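Side-chain contacts in actin-related protein 8 (Homo sapiens, PDB 4FO0), which binds ATP, shows low basal ATPase activity without polymerising, and is a proposed core component of the chromatin-remodelling INO80 complex: residues P22-L27 with G254-S259; D58-R63 with P154-Q159. All coordinates share one frame; numbering follows the deposited sequence.

Interaction 1: P22-L27 with G254-S259; sequences PGSTTL and GDQKTS. With ATP (adenosine-5'-triphosphate), chain C.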
ATOM      1  N   PRO A  22       3.422   9.320   2.491  1.00 35.74           N
ATOM      2  CA  PRO A  22       3.293   9.005   1.063  1.00 34.16           C
ATOM      3  C   PRO A  22       3.116   7.501   0.859  1.00 37.69           C
ATOM      4  O   PRO A  22       3.555   6.713   1.687  1.00 31.29           O
ATOM      5  CB  PRO A  22       4.642   9.440   0.486  1.00 36.17           C
ATOM      6  CG  PRO A  22       5.373  10.146   1.619  1.00 33.49           C
ATOM      7  CD  PRO A  22       4.810   9.604   2.878  1.00 36.29           C
ATOM      8  N   GLY A  23       2.464   7.121  -0.231  1.00 37.00           N
ATOM      9  CA  GLY A  23       2.310   5.723  -0.606  1.00 33.16           C
ATOM     10  C   GLY A  23       2.313   5.605  -2.124  1.00 32.96           C
ATOM     11  O   GLY A  23       2.144   6.603  -2.840  1.00 35.59           O
ATOM     12  N   SER A  24       2.510   4.397  -2.631  1.00 31.21           N
ATOM     13  CA  SER A  24       2.454   4.172  -4.073  1.00 26.89           C
ATOM     14  C   SER A  24       1.103   4.619  -4.636  1.00 32.58           C
ATOM     15  O   SER A  24       1.023   5.195  -5.720  1.00 27.71           O
ATOM     16  CB  SER A  24       2.665   2.691  -4.389  1.00 26.36           C
ATOM     17  OG  SER A  24       3.902   2.244  -3.869  1.00 37.99           O
ATOM     18  N   THR A  25       0.037   4.362  -3.888  1.00 36.75           N
ATOM     19  CA  THR A  25      -1.298   4.638  -4.388  1.00 31.37           C
ATOM     20  C   THR A  25      -2.028   5.706  -3.574  1.00 40.51           C
ATOM     21  O   THR A  25      -2.808   6.491  -4.123  1.00 33.36           O
ATOM     22  CB  THR A  25      -2.107   3.327  -4.551  1.00 31.75           C
ATOM     23  OG1 THR A  25      -1.620   2.652  -5.712  1.00 49.16           O
ATOM     24  CG2 THR A  25      -3.585   3.587  -4.763  1.00 40.21           C
ATOM     25  N   THR A  26      -1.768   5.771  -2.278  1.00 26.74           N
ATOM     26  CA  THR A  26      -2.462   6.769  -1.467  1.00 27.05           C
ATOM     27  C   THR A  26      -1.519   7.623  -0.647  1.00 36.13           C
ATOM     28  O   THR A  26      -0.684   7.101   0.083  1.00 30.69           O
ATOM     29  CB  THR A  26      -3.474   6.132  -0.517  1.00 35.08           C
ATOM     30  OG1 THR A  26      -4.411   5.353  -1.272  1.00 35.73           O
ATOM     31  CG2 THR A  26      -4.216   7.213   0.262  1.00 33.01           C
ATOM     32  N   LEU A  27      -1.650   8.939  -0.789  1.00 32.69           N
ATOM     33  CA  LEU A  27      -1.024   9.867   0.129  1.00 30.36           C
ATOM     34  C   LEU A  27      -1.919  10.049   1.370  1.00 31.59           C
ATOM     35  O   LEU A  27      -3.133  10.242   1.272  1.00 39.75           O
ATOM     36  CB  LEU A  27      -0.792  11.211  -0.557  1.00 36.13           C
ATOM     37  CG  LEU A  27      -0.446  12.366   0.397  1.00 41.20           C
ATOM     38  CD1 LEU A  27       0.882  12.129   1.122  1.00 27.86           C
ATOM     39  CD2 LEU A  27      -0.418  13.684  -0.357  1.00 37.75           C
ATOM     40  N   GLY A 254       1.192  -2.930   1.551  1.00 24.81           N
ATOM     41  CA  GLY A 254       0.576  -1.823   0.854  1.00 31.21           C
ATOM     42  C   GLY A 254      -0.016  -2.280  -0.454  1.00 36.76           C
ATOM     43  O   GLY A 254      -0.293  -3.465  -0.664  1.00 29.30           O
ATOM     44  N   ASP A 255      -0.216  -1.333  -1.354  1.00 35.59           N
ATOM     45  CA  ASP A 255      -0.783  -1.691  -2.627  1.00 37.23           C
ATOM     46  C   ASP A 255       0.276  -2.328  -3.512  1.00 33.13           C
ATOM     47  O   ASP A 255      -0.034  -3.160  -4.348  1.00 26.36           O
ATOM     48  CB  ASP A 255      -1.405  -0.482  -3.311  1.00 40.90           C
ATOM     49  CG  ASP A 255      -2.101  -0.854  -4.607  1.00 42.68           C
ATOM     50  OD1 ASP A 255      -2.949  -1.774  -4.605  1.00 49.33           O
ATOM     51  OD2 ASP A 255      -1.776  -0.242  -5.638  1.00 33.81           O
ATOM     52  N   GLN A 256       1.532  -1.955  -3.314  1.00 39.64           N
ATOM     53  CA  GLN A 256       2.584  -2.423  -4.213  1.00 32.64           C
ATOM     54  C   GLN A 256       3.839  -2.964  -3.549  1.00 36.79           C
ATOM     55  O   GLN A 256       4.593  -3.696  -4.177  1.00 29.43           O
ATOM     56  CB  GLN A 256       2.951  -1.318  -5.189  1.00 25.62           C
ATOM     57  CG  GLN A 256       1.893  -1.184  -6.242  1.00 30.77           C
ATOM     58  CD  GLN A 256       1.959   0.111  -6.934  1.00 29.50           C
ATOM     59  OE1 GLN A 256       3.043   0.643  -7.202  1.00 36.20           O
ATOM     60  NE2 GLN A 256       0.795   0.669  -7.215  1.00 40.76           N
ATOM     61  N   LYS A 257       4.074  -2.601  -2.292  1.00 36.15           N
ATOM     62  CA  LYS A 257       5.261  -3.084  -1.604  1.00 30.37           C
ATOM     63  C   LYS A 257       4.854  -3.668  -0.288  1.00 31.78           C
ATOM     64  O   LYS A 257       3.856  -3.248   0.289  1.00 38.70           O
ATOM     65  CB  LYS A 257       6.291  -1.969  -1.404  1.00 25.07           C
ATOM     66  CG  LYS A 257       5.907  -0.927  -0.387  1.00 29.52           C
ATOM     67  CD  LYS A 257       6.383  -1.308   1.009  1.00 31.56           C
ATOM     68  CE  LYS A 257       5.694  -0.466   2.076  1.00 39.27           C
ATOM     69  NZ  LYS A 257       4.228  -0.736   2.133  1.00 32.10           N
ATOM     70  N   THR A 258       5.616  -4.652   0.170  1.00 32.74           N
ATOM     71  CA  THR A 258       5.417  -5.232   1.492  1.00 28.25           C
ATOM     72  C   THR A 258       6.692  -5.138   2.312  1.00 33.32           C
ATOM     73  O   THR A 258       7.725  -5.637   1.884  1.00 34.65           O
ATOM     74  CB  THR A 258       5.060  -6.695   1.389  1.00 33.64           C
ATOM     75  OG1 THR A 258       3.800  -6.818   0.728  1.00 34.55           O
ATOM     76  CG2 THR A 258       4.985  -7.318   2.781  1.00 32.72           C
ATOM     77  N   SER A 259       6.617  -4.491   3.477  1.00 30.66           N
ATOM     78  CA  SER A 259       7.769  -4.363   4.360  1.00 32.23           C
ATOM     79  C   SER A 259       7.643  -5.319   5.514  1.00 38.21           C
ATOM     80  O   SER A 259       6.556  -5.493   6.068  1.00 39.43           O
ATOM     81  CB  SER A 259       7.873  -2.954   4.936  1.00 33.00           C
ATOM     82  OG  SER A 259       8.183  -1.992   3.946  1.00 70.71           O
TER
HETATM   83  PG  ATP C 702       2.529   1.014  -0.744  1.00 29.81           P
HETATM   84  O1G ATP C 702       2.569   0.911   0.756  1.00 28.13           O
HETATM   85  O2G ATP C 702       3.330   2.149  -1.333  1.00 28.00           O
HETATM   86  O3G ATP C 702       2.711  -0.290  -1.491  1.00 27.69           O
HETATM   87  PB  ATP C 702      -0.003   2.334  -0.206  1.00 33.95           P
HETATM   88  O1B ATP C 702      -0.688   3.188  -1.239  1.00 24.54           O
HETATM   89  O2B ATP C 702       0.597   2.894   1.075  1.00 26.04           O
HETATM   90  O3B ATP C 702       1.012   1.420  -1.055  1.00 29.89           O
HETATM   91  PA  ATP C 702      -2.163   1.192   1.270  1.00 33.62           P
HETATM   92  O1A ATP C 702      -3.047   2.369   0.947  1.00 43.41           O
HETATM   93  O2A ATP C 702      -1.612   0.967   2.655  1.00 28.33           O
HETATM   94  O3A ATP C 702      -1.005   1.136   0.169  1.00 36.54           O
HETATM   95  O5' ATP C 702      -2.971  -0.119   0.852  1.00 28.93           O
HETATM   96  C5' ATP C 702      -3.563  -0.137  -0.437  1.00 33.24           C
HETATM   97  C4' ATP C 702      -4.026  -1.543  -0.725  1.00 33.10           C
HETATM   98  O4' ATP C 702      -4.945  -1.909   0.293  1.00 39.66           O
HETATM   99  C3' ATP C 702      -4.767  -1.664  -2.046  1.00 42.79           C
HETATM  100  O3' ATP C 702      -4.243  -2.767  -2.792  1.00 31.07           O
HETATM  101  C2' ATP C 702      -6.195  -1.936  -1.643  1.00 31.41           C
HETATM  102  O2' ATP C 702      -6.887  -2.760  -2.570  1.00 34.63           O
HETATM  103  C1' ATP C 702      -5.983  -2.652  -0.333  1.00 40.96           C
HETATM  104  N9  ATP C 702      -7.229  -2.704   0.444  1.00 41.22           N
HETATM  105  C8  ATP C 702      -7.886  -1.657   0.963  1.00 44.05           C
HETATM  106  N7  ATP C 702      -9.003  -2.067   1.609  1.00 39.46           N
HETATM  107  C5  ATP C 702      -9.062  -3.400   1.505  1.00 37.12           C
HETATM  108  C6  ATP C 702      -9.988  -4.452   1.952  1.00 42.69           C
HETATM  109  N6  ATP C 702     -11.091  -4.118   2.668  1.00 43.98           N
HETATM  110  N1  ATP C 702      -9.685  -5.736   1.623  1.00 53.57           N
HETATM  111  C2  ATP C 702      -8.589  -6.062   0.910  1.00 42.82           C
HETATM  112  N3  ATP C 702      -7.707  -5.143   0.462  1.00 45.78           N
HETATM  113  C4  ATP C 702      -7.889  -3.823   0.728  1.00 47.12           C

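Interaction 2: D58-R63 with P154-Q159; sequences DSWLLR and PIRRGQ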
ATOM      1  N   ASP A  58       1.031   5.746 -16.716  1.00 51.48           N
ATOM      2  CA  ASP A  58       1.849   4.909 -15.849  1.00 50.79           C
ATOM      3  C   ASP A  58       1.198   3.542 -15.674  1.00 42.47           C
ATOM      4  O   ASP A  58      -0.021   3.394 -15.738  1.00 52.46           O
ATOM      5  CB  ASP A  58       2.074   5.566 -14.478  1.00 52.41           C
ATOM      6  CG  ASP A  58       3.403   6.317 -14.391  1.00 59.76           C
ATOM      7  OD1 ASP A  58       4.390   5.882 -15.028  1.00 59.53           O
ATOM      8  OD2 ASP A  58       3.460   7.341 -13.677  1.00 46.08           O
ATOM      9  N   SER A  59       2.017   2.533 -15.443  1.00 66.19           N
ATOM     10  CA  SER A  59       1.484   1.227 -15.115  1.00 59.04           C
ATOM     11  C   SER A  59       0.914   1.274 -13.696  1.00 54.95           C
ATOM     12  O   SER A  59       1.444   1.968 -12.826  1.00 53.22           O
ATOM     13  CB  SER A  59       2.596   0.188 -15.211  1.00 48.47           C
ATOM     14  OG  SER A  59       3.542   0.565 -16.202  1.00 91.51           O
ATOM     15  N   TRP A  60      -0.171   0.548 -13.470  1.00 42.91           N
ATOM     16  CA  TRP A  60      -0.705   0.381 -12.132  1.00 38.50           C
ATOM     17  C   TRP A  60      -0.831  -1.105 -11.746  1.00 53.44           C
ATOM     18  O   TRP A  60      -0.002  -1.636 -10.995  1.00 46.07           O
ATOM     19  CB  TRP A  60      -2.047   1.075 -12.029  1.00 36.06           C
ATOM     20  CG  TRP A  60      -2.646   0.989 -10.676  1.00 52.68           C
ATOM     21  CD1 TRP A  60      -2.081   0.446  -9.554  1.00 48.72           C
ATOM     22  CD2 TRP A  60      -3.941   1.457 -10.292  1.00 55.80           C
ATOM     23  NE1 TRP A  60      -2.953   0.544  -8.497  1.00 41.74           N
ATOM     24  CE2 TRP A  60      -4.101   1.159  -8.921  1.00 50.51           C
ATOM     25  CE3 TRP A  60      -4.984   2.102 -10.973  1.00 40.12           C
ATOM     26  CZ2 TRP A  60      -5.257   1.483  -8.220  1.00 59.73           C
ATOM     27  CZ3 TRP A  60      -6.129   2.423 -10.279  1.00 41.37           C
ATOM     28  CH2 TRP A  60      -6.258   2.114  -8.914  1.00 57.86           C
ATOM     29  N   LEU A  61      -1.863  -1.774 -12.258  1.00 47.13           N
ATOM     30  CA  LEU A  61      -2.017  -3.206 -12.022  1.00 41.09           C
ATOM     31  C   LEU A  61      -1.145  -4.038 -12.964  1.00 43.58           C
ATOM     32  O   LEU A  61      -0.979  -5.234 -12.764  1.00 46.56           O
ATOM     33  CB  LEU A  61      -3.474  -3.664 -12.138  1.00 23.84           C
ATOM     34  CG  LEU A  61      -4.548  -3.070 -11.235  1.00 36.71           C
ATOM     35  CD1 LEU A  61      -5.743  -4.005 -11.241  1.00 36.68           C
ATOM     36  CD2 LEU A  61      -4.057  -2.819  -9.809  1.00 45.05           C
ATOM     37  N   LEU A  62      -0.599  -3.431 -14.003  1.00 49.39           N
ATOM     38  CA  LEU A  62       0.398  -4.147 -14.787  1.00 41.46           C
ATOM     39  C   LEU A  62       1.800  -3.739 -14.349  1.00 52.59           C
ATOM     40  O   LEU A  62       1.984  -2.721 -13.669  1.00 49.02           O
ATOM     41  CB  LEU A  62       0.213  -3.915 -16.277  1.00 36.37           C
ATOM     42  CG  LEU A  62      -0.971  -4.614 -16.929  1.00 55.46           C
ATOM     43  CD1 LEU A  62      -0.770  -4.605 -18.425  1.00 47.89           C
ATOM     44  CD2 LEU A  62      -1.094  -6.037 -16.425  1.00 55.66           C
ATOM     45  N   ARG A  63       2.784  -4.544 -14.732  1.00 41.76           N
ATOM     46  CA  ARG A  63       4.163  -4.326 -14.319  1.00 33.88           C
ATOM     47  C   ARG A  63       5.033  -5.146 -15.241  1.00 34.07           C
ATOM     48  O   ARG A  63       4.528  -6.024 -15.939  1.00 38.47           O
ATOM     49  CB  ARG A  63       4.364  -4.765 -12.860  1.00 29.64           C
ATOM     50  CG  ARG A  63       3.882  -6.190 -12.564  1.00 35.99           C
ATOM     51  CD  ARG A  63       4.063  -6.554 -11.102  1.00 34.60           C
ATOM     52  NE  ARG A  63       5.452  -6.416 -10.663  1.00 49.04           N
ATOM     53  CZ  ARG A  63       5.848  -6.534  -9.400  1.00 39.02           C
ATOM     54  NH1 ARG A  63       4.964  -6.788  -8.450  1.00 30.95           N
ATOM     55  NH2 ARG A  63       7.124  -6.396  -9.084  1.00 41.67           N
ATOM     56  N   PRO A 154       3.865   9.257  -9.047  1.00 32.97           N
ATOM     57  CA  PRO A 154       5.230   9.596  -8.630  1.00 25.77           C
ATOM     58  C   PRO A 154       5.882   8.490  -7.814  1.00 32.18           C
ATOM     59  O   PRO A 154       7.097   8.471  -7.657  1.00 31.27           O
ATOM     60  CB  PRO A 154       5.027  10.826  -7.754  1.00 29.78           C
ATOM     61  CG  PRO A 154       3.746  11.413  -8.222  1.00 49.23           C
ATOM     62  CD  PRO A 154       2.885  10.248  -8.586  1.00 40.72           C
ATOM     63  N   ILE A 155       5.080   7.575  -7.288  1.00 29.42           N
ATOM     64  CA  ILE A 155       5.635   6.486  -6.513  1.00 25.23           C
ATOM     65  C   ILE A 155       5.106   5.142  -6.996  1.00 30.58           C
ATOM     66  O   ILE A 155       3.905   4.980  -7.227  1.00 32.38           O
ATOM     67  CB  ILE A 155       5.360   6.692  -5.017  1.00 35.14           C
ATOM     68  CG1 ILE A 155       5.940   8.040  -4.584  1.00 24.30           C
ATOM     69  CG2 ILE A 155       5.938   5.535  -4.190  1.00 21.12           C
ATOM     70  CD1 ILE A 155       5.757   8.325  -3.134  1.00 29.91           C
ATOM     71  N   ARG A 156       6.019   4.196  -7.171  1.00 25.33           N
ATOM     72  CA  ARG A 156       5.685   2.842  -7.608  1.00 36.12           C
ATOM     73  C   ARG A 156       6.465   1.878  -6.742  1.00 34.08           C
ATOM     74  O   ARG A 156       7.661   2.085  -6.499  1.00 32.32           O
ATOM     75  CB  ARG A 156       6.071   2.606  -9.083  1.00 26.04           C
ATOM     76  CG  ARG A 156       5.385   3.516 -10.112  1.00 38.41           C
ATOM     77  CD  ARG A 156       3.929   3.137 -10.374  1.00 34.37           C
ATOM     78  NE  ARG A 156       3.071   3.544  -9.263  1.00 58.31           N
ATOM     79  CZ  ARG A 156       1.761   3.325  -9.189  1.00 56.48           C
ATOM     80  NH1 ARG A 156       1.130   2.686 -10.166  1.00 47.99           N
ATOM     81  NH2 ARG A 156       1.081   3.738  -8.122  1.00 44.51           N
ATOM     82  N   ARG A 157       5.798   0.831  -6.270  1.00 41.17           N
ATOM     83  CA  ARG A 157       6.470  -0.169  -5.451  1.00 38.50           C
ATOM     84  C   ARG A 157       7.270   0.486  -4.331  1.00 30.73           C
ATOM     85  O   ARG A 157       8.363   0.027  -3.984  1.00 36.92           O
ATOM     86  CB  ARG A 157       7.370  -1.054  -6.324  1.00 28.20           C
ATOM     87  CG  ARG A 157       6.631  -2.254  -6.907  1.00 31.68           C
ATOM     88  CD  ARG A 157       7.504  -3.039  -7.880  1.00 45.22           C
ATOM     89  NE  ARG A 157       7.336  -2.600  -9.264  1.00 57.06           N
ATOM     90  CZ  ARG A 157       6.166  -2.583  -9.905  1.00 81.86           C
ATOM     91  NH1 ARG A 157       5.038  -2.975  -9.289  1.00 58.98           N
ATOM     92  NH2 ARG A 157       6.124  -2.166 -11.166  1.00 70.15           N
ATOM     93  N   GLY A 158       6.721   1.575  -3.795  1.00 30.82           N
ATOM     94  CA  GLY A 158       7.272   2.241  -2.624  1.00 27.42           C
ATOM     95  C   GLY A 158       8.558   3.010  -2.854  1.00 41.39           C
ATOM     96  O   GLY A 158       9.210   3.441  -1.894  1.00 49.07           O
ATOM     97  N   GLN A 159       8.941   3.178  -4.116  1.00 32.17           N
ATOM     98  CA  GLN A 159      10.087   4.029  -4.392  0.53 28.64           C
ATOM     99  C   GLN A 159       9.748   5.064  -5.456  1.00 28.69           C
ATOM    100  O   GLN A 159       8.692   4.994  -6.090  1.00 35.58           O
ATOM    101  CB  GLN A 159      11.340   3.203  -4.709  0.53 27.36           C
ATOM    102  CG  GLN A 159      11.822   2.335  -3.522  0.53 25.59           C
ATOM    103  CD  GLN A 159      12.192   3.140  -2.254  0.53 32.29           C
ATOM    104  OE1 GLN A 159      12.194   4.370  -2.252  0.53 30.98           O
ATOM    105  NE2 GLN A 159      12.517   2.429  -1.180  0.53 21.83           N
TER

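Interaction 1: P22-L27 with G254-S259
The backbones at T25 and D255 stand 6.6 Å apart from CA to CA, as do those at S24 and Q256, and the triphosphate of ATP lies between the two turns. Beside it, T25 OG1 donates a hydrogen bond to D255 OD2 (2.9 Å), arriving from above the carboxylate plane. Q256 NE2 reaches the same D255 OD2 from the opposite face, on the anti side, at 3.2 Å. With CG anti to the backbone N (chi1 -176°), D255 turns its other oxygen, OD1, toward the ribose O3', a modelled approach too short for its length to be trusted. Replacing D255 by an alanine would probably leave T25 OG1 and Q256 NE2 without the oxygen they share. Q256 OE1 lies 3.5 Å from S24 CB but has its polar partner in R157 N. The gamma phosphate is gripped from both sides: S24 N and OG bind O2G, while the backbone N atoms of Q256 and K257 converge on O3G and K257 NZ meets O1G at 2.7 Å. Backbone N-H groups of T25 and T26 hold the beta phosphate through O1B. Two hairpin turns clasping a triphosphate in this way are the phosphate-binding loops of the actin-fold ATPase site.

Interaction 2: D58-R63 with P154-Q159
S59 O accepts the shortest polar bond between these segments, from R156 NH1 at 2.8 Å with an N-H...O angle of 142°. The donor lies in the carbonyl plane, on a lone pair, and the oxygen lies near the plane of the guanidinium, at its edge. R156 opens a type I' beta turn, R156 to Q159, that closes a tight beta-hairpin in the actin fold: R156 N to Q159 O and Q159 N to R156 O are both backbone bonds, and R157 and G158 take the positive phi values of this turn. Bends at chi2 and chi3 fold the R156 chain back on its own strand, where NE binds I155 O at 2.6 Å and NH2 adds a weak bond to the same oxygen. NH2 also reaches S24 O, and W153 makes a cation-pi contact, so the group's rotation is fixed by several partners at once. W60 meets R156 obliquely, its CD1 4.0 Å from NH1. The CB of W60 leaves the backbone away from the hairpin, and with CG anti to the backbone N (chi1 -178°) the indole NE1 bonds to D255 OD2. An arginine pair forms at the turn itself, between R157 and R63. The guanidinium groups of R63 and R157 stack flat, planes 11° apart and centres 4.0 Å apart, with R157 NH1 over the centre of the R63 group. Their like charges are probably eased by D282, which forms a salt bridge with R63 NH1; that nitrogen also bonds to A277 O. Aliphatic parts extend the overlap at both ends: R157 CD lies 3.6 Å from R63 NH2, and R157 NH2 sits 3.6 Å from R63 CB.

How the interactions relate
From the N terminus, the chain passes through the turn 22-27 into strand 26-31, continues through strand 38-47 and enters the loop holding 58-63. After 90 further residues, hairpin 154-159 returns to that loop and interaction 2 closes the inner circuit. The chain then runs on through helix 170-187 to strand 247-253, and the turn 254-259 meets 22-27, closing the outer loop of 226 residues. Interaction 2 is therefore nested inside interaction 1. The outer contact joins the sheet holding strand 26-31 to the sheet holding strand 258-264 across the nucleotide; the inner one ties a surface loop to the small hairpin. Their centres lie about 9 Å apart, and S24 OG to G158 N bridges them directly.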